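Local coordinates for protein type I site-specific restriction-modification system, R (Restriction) subunit (Vibrio vulnificus, PDB 3H1T) that probably serves as the ATP-driven motor and DNA-cleaving subunit of a type I restriction enzyme, here a fragment with its nuclease and helicase-like domains, at residues A[53-58]-A[71-76]; A[88-93]-A[109-114]; A[179-184]-A[366-371]; A[185-190]-A[212-217]. One frame throughout, in Å; residues are numbered along the deposited sequence.

Contact 1 of 4, residues A[53-58]-A[71-76]; sequences QYTFTD and GEQKRA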
loop_
_atom_site.group_PDB
_atom_site.type_symbol
_atom_site.label_atom_id
_atom_site.label_comp_id
_atom_site.label_asym_id
_atom_site.label_seq_id
_atom_site.Cartn_x
_atom_site.Cartn_y
_atom_site.Cartn_z
ATOM N N GLN A 53 12.089 -21.305 7.492
ATOM C CA GLN A 53 10.676 -21.064 7.651
ATOM C C GLN A 53 10.437 -19.565 7.782
ATOM O O GLN A 53 9.968 -19.093 8.811
ATOM C CB GLN A 53 10.161 -21.793 8.899
ATOM C CG GLN A 53 10.220 -23.314 8.819
ATOM C CD GLN A 53 9.457 -23.883 7.629
ATOM O OE1 GLN A 53 8.320 -23.501 7.370
ATOM N NE2 GLN A 53 10.080 -24.810 6.908
ATOM N N TYR A 54 10.778 -18.820 6.736
ATOM C CA TYR A 54 10.579 -17.374 6.718
ATOM C C TYR A 54 9.094 -17.105 6.450
ATOM O O TYR A 54 8.590 -17.382 5.358
ATOM C CB TYR A 54 11.431 -16.754 5.608
ATOM C CG TYR A 54 11.179 -15.288 5.350
ATOM C CD1 TYR A 54 11.397 -14.337 6.342
ATOM C CD2 TYR A 54 10.761 -14.846 4.090
ATOM C CE1 TYR A 54 11.209 -12.978 6.089
ATOM C CE2 TYR A 54 10.570 -13.499 3.827
ATOM C CZ TYR A 54 10.791 -12.566 4.828
ATOM O OH TYR A 54 10.576 -11.227 4.577
ATOM N N THR A 55 8.391 -16.611 7.462
ATOM C CA THR A 55 6.977 -16.296 7.321
ATOM C C THR A 55 6.952 -14.802 7.071
ATOM O O THR A 55 7.479 -14.026 7.868
ATOM C CB THR A 55 6.201 -16.642 8.603
ATOM O OG1 THR A 55 6.437 -18.011 8.943
ATOM C CG2 THR A 55 4.711 -16.458 8.391
ATOM N N PHE A 56 6.353 -14.389 5.963
ATOM C CA PHE A 56 6.344 -12.976 5.624
ATOM C C PHE A 56 4.972 -12.421 5.278
ATOM O O PHE A 56 4.865 -11.290 4.810
ATOM C CB PHE A 56 7.300 -12.733 4.456
ATOM C CG PHE A 56 6.983 -13.562 3.234
ATOM C CD1 PHE A 56 7.428 -14.876 3.136
ATOM C CD2 PHE A 56 6.222 -13.033 2.195
ATOM C CE1 PHE A 56 7.119 -15.649 2.024
ATOM C CE2 PHE A 56 5.911 -13.792 1.077
ATOM C CZ PHE A 56 6.358 -15.105 0.989
ATOM N N THR A 57 3.930 -13.218 5.488
ATOM C CA THR A 57 2.559 -12.798 5.202
ATOM C C THR A 57 1.712 -13.009 6.462
ATOM O O THR A 57 2.144 -13.695 7.386
ATOM C CB THR A 57 2.011 -13.599 4.010
ATOM O OG1 THR A 57 2.207 -12.842 2.811
ATOM C CG2 THR A 57 0.549 -13.935 4.185
ATOM N N ASP A 58 0.534 -12.390 6.526
ATOM C CA ASP A 58 -0.322 -12.528 7.700
ATOM C C ASP A 58 -1.529 -13.422 7.501
ATOM O O ASP A 58 -2.249 -13.691 8.457
ATOM C CB ASP A 58 -0.811 -11.166 8.195
ATOM C CG ASP A 58 0.215 -10.456 9.029
ATOM O OD1 ASP A 58 1.267 -11.074 9.328
ATOM O OD2 ASP A 58 -0.023 -9.289 9.393
ATOM N N GLY A 71 -6.535 -17.639 6.386
ATOM C CA GLY A 71 -6.051 -18.950 6.001
ATOM C C GLY A 71 -4.635 -18.554 5.684
ATOM O O GLY A 71 -3.955 -18.024 6.552
ATOM N N GLU A 72 -4.155 -18.932 4.511
ATOM C CA GLU A 72 -2.861 -18.481 4.012
ATOM C C GLU A 72 -1.634 -18.576 4.952
ATOM O O GLU A 72 -1.390 -19.622 5.520
ATOM C CB GLU A 72 -3.075 -17.014 3.593
ATOM C CG GLU A 72 -2.119 -16.447 2.525
ATOM C CD GLU A 72 -2.450 -16.869 1.100
ATOM O OE1 GLU A 72 -3.614 -17.230 0.812
ATOM O OE2 GLU A 72 -1.515 -16.819 0.270
ATOM N N GLN A 73 -0.876 -17.468 5.036
ATOM C CA GLN A 73 0.370 -17.339 5.824
ATOM C C GLN A 73 1.534 -17.864 4.986
ATOM O O GLN A 73 1.942 -18.997 5.144
ATOM C CB GLN A 73 0.273 -18.095 7.145
ATOM C CG GLN A 73 -0.146 -17.265 8.348
ATOM C CD GLN A 73 1.013 -16.489 8.919
ATOM O OE1 GLN A 73 1.311 -16.558 10.118
ATOM N NE2 GLN A 73 1.686 -15.749 8.061
ATOM N N LYS A 74 2.052 -17.035 4.078
ATOM C CA LYS A 74 3.137 -17.450 3.185
ATOM C C LYS A 74 4.468 -17.646 3.897
ATOM O O LYS A 74 4.873 -16.821 4.722
ATOM C CB LYS A 74 3.268 -16.439 2.047
ATOM C CG LYS A 74 2.038 -16.386 1.148
ATOM C CD LYS A 74 2.159 -15.283 0.115
ATOM C CE LYS A 74 1.090 -15.397 -0.971
ATOM N NZ LYS A 74 -0.121 -14.556 -0.718
ATOM N N ARG A 75 5.170 -18.719 3.535
ATOM C CA ARG A 75 6.417 -19.092 4.192
ATOM C C ARG A 75 7.378 -19.757 3.203
ATOM O O ARG A 75 6.966 -20.564 2.365
ATOM C CB ARG A 75 6.025 -20.061 5.310
ATOM C CG ARG A 75 6.999 -20.391 6.410
ATOM C CD ARG A 75 6.338 -21.467 7.260
ATOM N NE ARG A 75 4.873 -21.459 7.116
ATOM C CZ ARG A 75 4.028 -20.745 7.869
ATOM N NH1 ARG A 75 4.486 -19.969 8.846
ATOM N NH2 ARG A 75 2.717 -20.815 7.653
ATOM N N ALA A 76 8.649 -19.397 3.289
ATOM C CA ALA A 76 9.663 -19.988 2.431
ATOM C C ALA A 76 10.555 -20.871 3.311
ATOM O O ALA A 76 10.874 -20.491 4.435
ATOM C CB ALA A 76 10.496 -18.894 1.759
#
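Tyr54 and Ala76 are the hydrogen-bonded pair of a short antiparallel junction, an example of a sheet edge that gives way to loop while its backbone stays paired. Tyr54 N donates to Ala76 O over 2.8 Å, and Ala76 N answers to Tyr54 O over 2.9 Å. Gln53 faces Ala76 as well, which makes a G1 beta bulge at the corner of the chain. The non-hydrogen-bonded pair Thr55–Arg75 follows, and Arg75 CA brings its hydrogen to Tyr54 O at 3.0 Å. One residue beyond the strand, Phe56 N still reaches Lys74 O at 3.1 Å with a fairly straight bond (160°).

The side chain of Arg75 lies beside that of Thr55, and its NH1 comes within 2.8 Å of Thr55 OG1; the angle at the hydrogen is only 119°, so this bond is weak. On Phe56, chi1 of 57° sets CG between the backbone N and the carbonyl carbon, and Lys74 CB sits over one ring face, 4.0 Å from the centroid. Farther out the Lys74 chain passes Thr57 OG1. Its NZ then meets Glu72 OE2 at 2.8 Å, from above the carboxylate plane, and forms further salt bridges with Asp367 and Asp368. Three acidic groups would be expected to hold this ammonium charged.

Around the junction, Tyr54 and Phe56 lean on Leu114 of helix 104-114. Phe56 also meets Tyr181 of helix 181-195 edge-to-face, and strand 75-81 is flanked on its other side by antiparallel strand 86-93.

Contact 2 of 4, residues A[88-93]-A[109-114]; sequences IAVVEA and DYAEIL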
loop_
_atom_site.group_PDB
_atom_site.type_symbol
_atom_site.label_atom_id
_atom_site.label_comp_id
_atom_site.label_asym_id
_atom_site.label_seq_id
_atom_site.Cartn_x
_atom_site.Cartn_y
_atom_site.Cartn_z
ATOM N N ILE A 88 18.827 -12.001 -0.213
ATOM C CA ILE A 88 19.339 -12.153 -1.553
ATOM C C ILE A 88 18.935 -13.425 -2.303
ATOM O O ILE A 88 18.953 -13.438 -3.524
ATOM C CB ILE A 88 20.895 -12.004 -1.552
ATOM C CG1 ILE A 88 21.408 -11.862 -2.998
ATOM C CG2 ILE A 88 21.524 -13.190 -0.830
ATOM C CD1 ILE A 88 22.804 -11.264 -3.113
ATOM N N ALA A 89 18.560 -14.485 -1.598
ATOM C CA ALA A 89 18.136 -15.725 -2.262
ATOM C C ALA A 89 17.088 -16.514 -1.479
ATOM O O ALA A 89 16.810 -16.232 -0.314
ATOM C CB ALA A 89 19.347 -16.628 -2.555
ATOM N N VAL A 90 16.516 -17.522 -2.120
ATOM C CA VAL A 90 15.506 -18.327 -1.455
ATOM C C VAL A 90 15.627 -19.803 -1.843
ATOM O O VAL A 90 16.027 -20.127 -2.962
ATOM C CB VAL A 90 14.085 -17.761 -1.773
ATOM C CG1 VAL A 90 13.728 -17.983 -3.237
ATOM C CG2 VAL A 90 13.068 -18.369 -0.830
ATOM N N VAL A 91 15.293 -20.689 -0.913
ATOM C CA VAL A 91 15.408 -22.117 -1.158
ATOM C C VAL A 91 14.140 -22.921 -0.886
ATOM O O VAL A 91 13.461 -22.719 0.116
ATOM C CB VAL A 91 16.526 -22.740 -0.268
ATOM C CG1 VAL A 91 16.740 -24.214 -0.633
ATOM C CG2 VAL A 91 17.810 -21.958 -0.440
ATOM N N GLU A 92 13.828 -23.846 -1.778
ATOM C CA GLU A 92 12.681 -24.720 -1.591
ATOM C C GLU A 92 13.289 -26.098 -1.329
ATOM O O GLU A 92 14.008 -26.632 -2.169
ATOM C CB GLU A 92 11.800 -24.755 -2.848
ATOM C CG GLU A 92 10.350 -24.291 -2.672
ATOM C CD GLU A 92 9.561 -25.061 -1.615
ATOM O OE1 GLU A 92 9.312 -26.273 -1.796
ATOM O OE2 GLU A 92 9.184 -24.437 -0.598
ATOM N N ALA A 93 13.022 -26.672 -0.167
ATOM C CA ALA A 93 13.581 -27.978 0.139
ATOM C C ALA A 93 12.513 -29.032 -0.058
ATOM O O ALA A 93 11.321 -28.738 -0.008
ATOM C CB ALA A 93 14.106 -28.009 1.580
ATOM N N ASP A 109 8.736 -18.784 -7.760
ATOM C CA ASP A 109 7.575 -17.989 -7.388
ATOM C C ASP A 109 7.831 -17.156 -6.132
ATOM O O ASP A 109 7.324 -16.047 -6.024
ATOM C CB ASP A 109 6.354 -18.891 -7.173
ATOM C CG ASP A 109 5.040 -18.185 -7.478
ATOM O OD1 ASP A 109 4.755 -17.921 -8.663
ATOM O OD2 ASP A 109 4.286 -17.894 -6.525
ATOM N N TYR A 110 8.605 -17.688 -5.188
ATOM C CA TYR A 110 8.914 -16.969 -3.953
ATOM C C TYR A 110 9.951 -15.891 -4.228
ATOM O O TYR A 110 9.962 -14.834 -3.593
ATOM C CB TYR A 110 9.474 -17.912 -2.883
ATOM C CG TYR A 110 8.473 -18.808 -2.194
ATOM C CD1 TYR A 110 7.364 -18.280 -1.533
ATOM C CD2 TYR A 110 8.657 -20.187 -2.168
ATOM C CE1 TYR A 110 6.454 -19.108 -0.858
ATOM C CE2 TYR A 110 7.762 -21.025 -1.499
ATOM C CZ TYR A 110 6.661 -20.478 -0.847
ATOM O OH TYR A 110 5.767 -21.310 -0.210
ATOM N N ALA A 111 10.838 -16.191 -5.166
ATOM C CA ALA A 111 11.889 -15.272 -5.555
ATOM C C ALA A 111 11.228 -14.056 -6.162
ATOM O O ALA A 111 11.520 -12.922 -5.803
ATOM C CB ALA A 111 12.798 -15.931 -6.567
ATOM N N GLU A 112 10.316 -14.313 -7.092
ATOM C CA GLU A 112 9.584 -13.253 -7.766
ATOM C C GLU A 112 8.754 -12.437 -6.757
ATOM O O GLU A 112 8.720 -11.211 -6.835
ATOM C CB GLU A 112 8.703 -13.862 -8.867
ATOM C CG GLU A 112 9.509 -14.296 -10.099
ATOM C CD GLU A 112 8.908 -15.477 -10.862
ATOM O OE1 GLU A 112 7.700 -15.742 -10.703
ATOM O OE2 GLU A 112 9.643 -16.135 -11.631
ATOM N N ILE A 113 8.109 -13.090 -5.795
ATOM C CA ILE A 113 7.319 -12.362 -4.806
ATOM C C ILE A 113 8.166 -11.533 -3.828
ATOM O O ILE A 113 7.776 -10.443 -3.438
ATOM C CB ILE A 113 6.446 -13.332 -3.970
ATOM C CG1 ILE A 113 5.267 -13.832 -4.800
ATOM C CG2 ILE A 113 5.919 -12.636 -2.720
ATOM C CD1 ILE A 113 4.525 -14.993 -4.144
ATOM N N LEU A 114 9.316 -12.067 -3.431
ATOM C CA LEU A 114 10.209 -11.397 -2.496
ATOM C C LEU A 114 11.219 -10.486 -3.190
ATOM O O LEU A 114 12.065 -9.884 -2.536
ATOM C CB LEU A 114 10.947 -12.439 -1.658
ATOM C CG LEU A 114 10.127 -13.392 -0.786
ATOM C CD1 LEU A 114 11.017 -14.530 -0.341
ATOM C CD2 LEU A 114 9.546 -12.662 0.415
#
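Where Val90 meets Ala111, with CA atoms 6.3 Å apart, strand 88-93 and helix 109-114 pass each other in roughly opposite directions, their axes 8.3 Å apart and at 149°. Nothing polar is exchanged between the two, and the contact illustrates a helix packed on a sheet largely through one valine of this strand. Val90 points at the helix with both methyls at work. With chi1 at 69°, CG1 stands between the backbone N and the carbonyl carbon and meets Ala111, 3.9 Å from its N and 4.0 Å from its CB. The other methyl, CG2, turns to Tyr110 CB at 4.2 Å and, more loosely, to Leu114 CD1 at 4.4 Å. Val90 thus bridges two successive turns of the helix, and its side chain crosses that of Tyr110 at about a right angle. Farther along the strand, Glu92 bends back so that OE2 approaches the edge of the Tyr110 ring near its plane, 3.8 Å from CE2. Glu92 lies close to Asp77, and Glu92-Ala93-Lys94 fits the ExK signature of PD-(D/E)XK nucleases, as in the endonuclease domain of HsdR subunits.

The strand and helix are the first two elements of a beta-alpha-beta crossover completed by strand 118-122. Strand 86-93 lies between that parallel neighbour and antiparallel strand 75-81, while Ile88 and Ala89 reach helix 146-157.

Contact 3 of 4, residues A[179-184]-A[366-371]; sequences PRYYQQ and IDDGFL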
loop_
_atom_site.group_PDB
_atom_site.type_symbol
_atom_site.label_atom_id
_atom_site.label_comp_id
_atom_site.label_asym_id
_atom_site.label_seq_id
_atom_site.Cartn_x
_atom_site.Cartn_y
_atom_site.Cartn_z
ATOM N N PRO A 179 10.338 -3.376 8.614
ATOM C CA PRO A 179 9.517 -3.221 7.413
ATOM C C PRO A 179 9.185 -4.539 6.721
ATOM O O PRO A 179 10.039 -5.414 6.579
ATOM C CB PRO A 179 10.355 -2.283 6.534
ATOM C CG PRO A 179 11.750 -2.598 6.930
ATOM C CD PRO A 179 11.637 -2.700 8.448
ATOM N N ARG A 180 7.925 -4.669 6.316
ATOM C CA ARG A 180 7.429 -5.858 5.635
ATOM C C ARG A 180 8.223 -6.166 4.365
ATOM O O ARG A 180 8.962 -5.320 3.862
ATOM C CB ARG A 180 5.949 -5.666 5.310
ATOM C CG ARG A 180 5.104 -5.492 6.551
ATOM C CD ARG A 180 3.748 -4.942 6.207
ATOM N NE ARG A 180 2.895 -4.825 7.383
ATOM C CZ ARG A 180 1.654 -4.349 7.355
ATOM N NH1 ARG A 180 1.129 -3.945 6.206
ATOM N NH2 ARG A 180 0.942 -4.276 8.475
ATOM N N TYR A 181 8.058 -7.381 3.855
ATOM C CA TYR A 181 8.759 -7.828 2.659
ATOM C C TYR A 181 8.594 -6.912 1.448
ATOM O O TYR A 181 9.574 -6.630 0.763
ATOM C CB TYR A 181 8.356 -9.278 2.289
ATOM C CG TYR A 181 7.106 -9.428 1.438
ATOM C CD1 TYR A 181 5.840 -9.546 2.018
ATOM C CD2 TYR A 181 7.194 -9.443 0.043
ATOM C CE1 TYR A 181 4.694 -9.675 1.222
ATOM C CE2 TYR A 181 6.062 -9.578 -0.755
ATOM C CZ TYR A 181 4.817 -9.692 -0.167
ATOM O OH TYR A 181 3.711 -9.835 -0.970
ATOM N N TYR A 182 7.380 -6.428 1.186
ATOM C CA TYR A 182 7.182 -5.564 0.028
ATOM C C TYR A 182 7.750 -4.160 0.205
ATOM O O TYR A 182 8.167 -3.536 -0.765
ATOM C CB TYR A 182 5.707 -5.485 -0.365
ATOM C CG TYR A 182 4.797 -4.923 0.677
ATOM C CD1 TYR A 182 4.247 -5.742 1.657
ATOM C CD2 TYR A 182 4.491 -3.561 0.704
ATOM C CE1 TYR A 182 3.409 -5.220 2.641
ATOM C CE2 TYR A 182 3.661 -3.030 1.684
ATOM C CZ TYR A 182 3.122 -3.862 2.651
ATOM O OH TYR A 182 2.316 -3.326 3.633
ATOM N N GLN A 183 7.780 -3.668 1.441
ATOM C CA GLN A 183 8.341 -2.338 1.695
ATOM C C GLN A 183 9.837 -2.385 1.435
ATOM O O GLN A 183 10.440 -1.418 0.960
ATOM C CB GLN A 183 8.073 -1.917 3.136
ATOM C CG GLN A 183 6.599 -1.714 3.394
ATOM C CD GLN A 183 6.243 -1.482 4.849
ATOM O OE1 GLN A 183 5.176 -0.947 5.149
ATOM N NE2 GLN A 183 7.119 -1.893 5.758
ATOM N N GLN A 184 10.434 -3.525 1.759
ATOM C CA GLN A 184 11.847 -3.723 1.542
ATOM C C GLN A 184 12.158 -3.755 0.043
ATOM O O GLN A 184 13.185 -3.229 -0.379
ATOM C CB GLN A 184 12.297 -5.016 2.214
ATOM C CG GLN A 184 12.384 -4.930 3.726
ATOM C CD GLN A 184 12.874 -6.214 4.349
ATOM O OE1 GLN A 184 13.907 -6.734 3.949
ATOM N NE2 GLN A 184 12.143 -6.729 5.337
ATOM N N ILE A 366 -4.541 -7.653 0.005
ATOM C CA ILE A 366 -5.600 -8.485 0.564
ATOM C C ILE A 366 -5.123 -9.926 0.659
ATOM O O ILE A 366 -5.348 -10.598 1.658
ATOM C CB ILE A 366 -6.898 -8.512 -0.297
ATOM C CG1 ILE A 366 -7.514 -7.117 -0.401
ATOM C CG2 ILE A 366 -7.922 -9.438 0.358
ATOM C CD1 ILE A 366 -8.653 -7.056 -1.389
ATOM N N ASP A 367 -4.451 -10.401 -0.381
ATOM C CA ASP A 367 -3.971 -11.766 -0.352
ATOM C C ASP A 367 -2.925 -12.014 0.726
ATOM O O ASP A 367 -2.799 -13.131 1.211
ATOM C CB ASP A 367 -3.398 -12.192 -1.699
ATOM C CG ASP A 367 -3.261 -13.695 -1.797
ATOM O OD1 ASP A 367 -4.281 -14.372 -1.549
ATOM O OD2 ASP A 367 -2.160 -14.202 -2.108
ATOM N N ASP A 368 -2.184 -10.982 1.109
ATOM C CA ASP A 368 -1.157 -11.154 2.125
ATOM C C ASP A 368 -1.700 -10.948 3.534
ATOM O O ASP A 368 -0.980 -11.135 4.514
ATOM C CB ASP A 368 -0.002 -10.176 1.883
ATOM C CG ASP A 368 0.802 -10.500 0.628
ATOM O OD1 ASP A 368 0.622 -11.582 0.039
ATOM O OD2 ASP A 368 1.636 -9.661 0.249
ATOM N N GLY A 369 -2.966 -10.553 3.625
ATOM C CA GLY A 369 -3.570 -10.317 4.920
ATOM C C GLY A 369 -3.195 -8.962 5.502
ATOM O O GLY A 369 -3.303 -8.742 6.703
ATOM N N PHE A 370 -2.758 -8.045 4.644
ATOM C CA PHE A 370 -2.345 -6.716 5.079
ATOM C C PHE A 370 -3.348 -5.614 4.788
ATOM O O PHE A 370 -3.219 -4.505 5.296
ATOM C CB PHE A 370 -1.004 -6.354 4.441
ATOM C CG PHE A 370 0.153 -7.121 5.005
ATOM C CD1 PHE A 370 0.338 -7.212 6.387
ATOM C CD2 PHE A 370 1.085 -7.724 4.159
ATOM C CE1 PHE A 370 1.439 -7.896 6.919
ATOM C CE2 PHE A 370 2.193 -8.412 4.681
ATOM C CZ PHE A 370 2.367 -8.498 6.060
ATOM N N LEU A 371 -4.325 -5.917 3.949
ATOM C CA LEU A 371 -5.376 -4.969 3.612
ATOM C C LEU A 371 -6.667 -5.762 3.731
ATOM O O LEU A 371 -6.652 -6.990 3.634
ATOM C CB LEU A 371 -5.192 -4.417 2.198
ATOM C CG LEU A 371 -4.021 -3.466 1.955
ATOM C CD1 LEU A 371 -4.064 -3.024 0.500
ATOM C CD2 LEU A 371 -4.104 -2.255 2.880
HETATM O O HOH W 1 -1.273 -2.638 5.555
#
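Two helix ends meet where Arg180, the N-cap of helix 181-195, stacks on Phe370, which follows the Schellman motif closing helix 362-368 at Gly369. The arrangement is a worked example of a cation-pi contact locked by hydrogen bonds. The guanidinium lies flat on the ring, centres 3.9 Å apart and planes 15° from parallel, with Phe370 CD1 3.3 Å from Arg180 CZ. Arg180 CD adds a CH-pi contact over the same face, since the chain is extended from CG to NE and runs across the ring. Asp368 O lies over the opposite face, toward the rim.

Arg180 NH1 makes two bonds near the guanidinium plane. One goes to Tyr182 OH at 2.9 Å, with an angle of 154° at the hydrogen; the other goes to a water at 2.8 Å, which donates in turn to Phe370 O at 2.7 Å. Tyr182 also touches the phenylalanine ring, CE1 to CD2 at 3.7 Å, and its OH bonds to Thr209 O in the GTGKT sequence of the P-loop. Nearby, Tyr181 OH donates to Asp368 OD2 in a very short bond of 2.4 Å, a length that is doubtful in detail, with the oxygen at the edge of the tyrosine ring. Tyr360 OH bonds to the same OD2, with the Lys74 ammonium at OD1.

The guanidinium is thus fixed both against the ring and in rotation. At the other end of the contact, Tyr360 OH and the Lys74 ammonium would be expected to favour the ionised form of the buried Asp368.

Contact 4 of 4, residues A[185-190]-A[212-217]; sequences IAINRA and TVVAFQ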
loop_
_atom_site.group_PDB
_atom_site.type_symbol
_atom_site.label_atom_id
_atom_site.label_comp_id
_atom_site.label_asym_id
_atom_site.label_seq_id
_atom_site.Cartn_x
_atom_site.Cartn_y
_atom_site.Cartn_z
ATOM N N ILE A 185 11.290 -4.387 -0.754
ATOM C CA ILE A 185 11.484 -4.449 -2.198
ATOM C C ILE A 185 11.501 -3.019 -2.699
ATOM O O ILE A 185 12.416 -2.594 -3.394
ATOM C CB ILE A 185 10.305 -5.162 -2.928
ATOM C CG1 ILE A 185 10.067 -6.548 -2.330
ATOM C CG2 ILE A 185 10.590 -5.269 -4.412
ATOM C CD1 ILE A 185 11.302 -7.362 -2.230
ATOM N N ALA A 186 10.471 -2.276 -2.318
ATOM C CA ALA A 186 10.340 -0.888 -2.713
ATOM C C ALA A 186 11.586 -0.093 -2.329
ATOM O O ALA A 186 12.215 0.549 -3.168
ATOM C CB ALA A 186 9.114 -0.283 -2.057
ATOM N N ILE A 187 11.947 -0.150 -1.055
ATOM C CA ILE A 187 13.100 0.582 -0.573
ATOM C C ILE A 187 14.400 0.274 -1.301
ATOM O O ILE A 187 15.102 1.189 -1.719
ATOM C CB ILE A 187 13.307 0.342 0.943
ATOM C CG1 ILE A 187 12.095 0.875 1.714
ATOM C CG2 ILE A 187 14.580 1.030 1.406
ATOM C CD1 ILE A 187 11.999 0.354 3.119
ATOM N N ASN A 188 14.721 -1.005 -1.457
ATOM C CA ASN A 188 15.949 -1.420 -2.122
ATOM C C ASN A 188 16.016 -1.058 -3.610
ATOM O O ASN A 188 17.081 -0.692 -4.112
ATOM C CB ASN A 188 16.146 -2.927 -1.942
ATOM C CG ASN A 188 16.534 -3.301 -0.515
ATOM O OD1 ASN A 188 16.432 -2.495 0.413
ATOM N ND2 ASN A 188 16.976 -4.538 -0.338
ATOM N N ARG A 189 14.893 -1.153 -4.317
ATOM C CA ARG A 189 14.896 -0.823 -5.740
ATOM C C ARG A 189 15.026 0.669 -5.967
ATOM O O ARG A 189 15.507 1.102 -7.015
ATOM C CB ARG A 189 13.628 -1.328 -6.423
ATOM C CG ARG A 189 13.520 -2.827 -6.390
ATOM C CD ARG A 189 12.525 -3.334 -7.394
ATOM N NE ARG A 189 12.432 -4.783 -7.334
ATOM C CZ ARG A 189 11.508 -5.493 -7.964
ATOM N NH1 ARG A 189 10.594 -4.881 -8.714
ATOM N NH2 ARG A 189 11.477 -6.805 -7.815
ATOM N N ALA A 190 14.588 1.448 -4.984
ATOM C CA ALA A 190 14.663 2.895 -5.058
ATOM C C ALA A 190 16.120 3.293 -4.885
ATOM O O ALA A 190 16.679 4.023 -5.705
ATOM C CB ALA A 190 13.814 3.514 -3.963
ATOM N N THR A 212 4.926 5.779 3.619
ATOM C CA THR A 212 5.783 6.600 4.478
ATOM C C THR A 212 6.936 5.808 5.086
ATOM O O THR A 212 8.024 6.359 5.288
ATOM C CB THR A 212 4.980 7.261 5.612
ATOM O OG1 THR A 212 4.057 8.210 5.058
ATOM C CG2 THR A 212 5.908 7.976 6.579
ATOM N N VAL A 213 6.712 4.527 5.377
ATOM C CA VAL A 213 7.764 3.674 5.936
ATOM C C VAL A 213 8.884 3.571 4.894
ATOM O O VAL A 213 10.078 3.638 5.217
ATOM C CB VAL A 213 7.222 2.253 6.265
ATOM C CG1 VAL A 213 8.381 1.299 6.575
ATOM C CG2 VAL A 213 6.295 2.321 7.450
ATOM N N VAL A 214 8.477 3.414 3.639
ATOM C CA VAL A 214 9.399 3.337 2.517
ATOM C C VAL A 214 10.117 4.678 2.319
ATOM O O VAL A 214 11.335 4.727 2.214
ATOM C CB VAL A 214 8.653 2.991 1.209
ATOM C CG1 VAL A 214 9.583 3.130 0.021
ATOM C CG2 VAL A 214 8.117 1.570 1.290
ATOM N N ALA A 215 9.352 5.767 2.293
ATOM C CA ALA A 215 9.920 7.099 2.123
ATOM C C ALA A 215 11.007 7.357 3.158
ATOM O O ALA A 215 12.084 7.852 2.816
ATOM C CB ALA A 215 8.826 8.148 2.240
ATOM N N PHE A 216 10.722 7.000 4.412
ATOM C CA PHE A 216 11.663 7.176 5.519
ATOM C C PHE A 216 12.930 6.328 5.410
ATOM O O PHE A 216 14.029 6.845 5.567
ATOM C CB PHE A 216 10.973 6.877 6.857
ATOM C CG PHE A 216 11.919 6.767 8.024
ATOM C CD1 PHE A 216 12.522 7.904 8.552
ATOM C CD2 PHE A 216 12.208 5.519 8.593
ATOM C CE1 PHE A 216 13.398 7.804 9.625
ATOM C CE2 PHE A 216 13.082 5.407 9.673
ATOM C CZ PHE A 216 13.679 6.549 10.188
ATOM N N GLN A 217 12.789 5.037 5.126
ATOM C CA GLN A 217 13.971 4.177 5.035
ATOM C C GLN A 217 14.884 4.467 3.838
ATOM O O GLN A 217 16.087 4.218 3.901
ATOM C CB GLN A 217 13.563 2.696 5.052
ATOM C CG GLN A 217 12.857 2.243 6.343
ATOM C CD GLN A 217 13.796 2.053 7.543
ATOM O OE1 GLN A 217 13.377 1.574 8.594
ATOM N NE2 GLN A 217 15.057 2.426 7.387
#
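Ile187 meets Val214 and Gln217 without a polar bond between the helices; the shortest sound one here, Phe216 N to Thr212 O at 2.9 Å, is internal to helix 211-224. The contact is an example of two helices, running roughly the same way, that join through hydrocarbon alone. The axes of segments 185-190 and 212-217 come within 9.1 Å at a crossing angle of -35°. Ile187 does most of the touching. Its CG1, anti to the carbonyl carbon (chi1 -63°), lies 3.7 Å from Val214 CA and 3.8 Å from Val214 CG1. The end of the chain, CD1, presses closely on Gln217 CB at 3.4 Å. Ala186, the preceding residue, adds its CB, which faces both methyls of Val214, 4.0 Å from CG2.

Tyr171 lies against Ile187 and Gln217, and Ile187 extends its contact along helix 211-224 to Ile218 and Lys221. That helix begins in the GKT of the P-loop, with Thr212 the threonine of that sequence, and leads from strand 200-205 toward strand 238-242. Helix 181-195 instead precedes strand 200-205, and Ile185, Ala186 and Arg189 rest on Tyr358 of edge strand 358-360.

Overall arrangement
The four contacts follow a path from the nuclease-like domain to the motor. Contacts 1 and 2, with centres 12 Å apart, share one sheet through neighbouring strands 75-81 and 86-93, and Ala76 CB packs on Val90 CG2 at 3.7 Å. Contact 1 then reaches contact 3, 11 Å away between centres, through the Lys74 salt bridges and a probable hydrogen bond from Asp58 N to Asp368 O at 2.8 Å. Contact 2 touches contact 3 directly, Ile113 O lying 3.3 Å from Tyr181 CE2. Contacts 3 and 4 use successive turns of helix 181-195 and both adjoin the P-loop, the expected nucleotide site. Contact 4 stays about 8 Å from contact 1 at their nearest atoms.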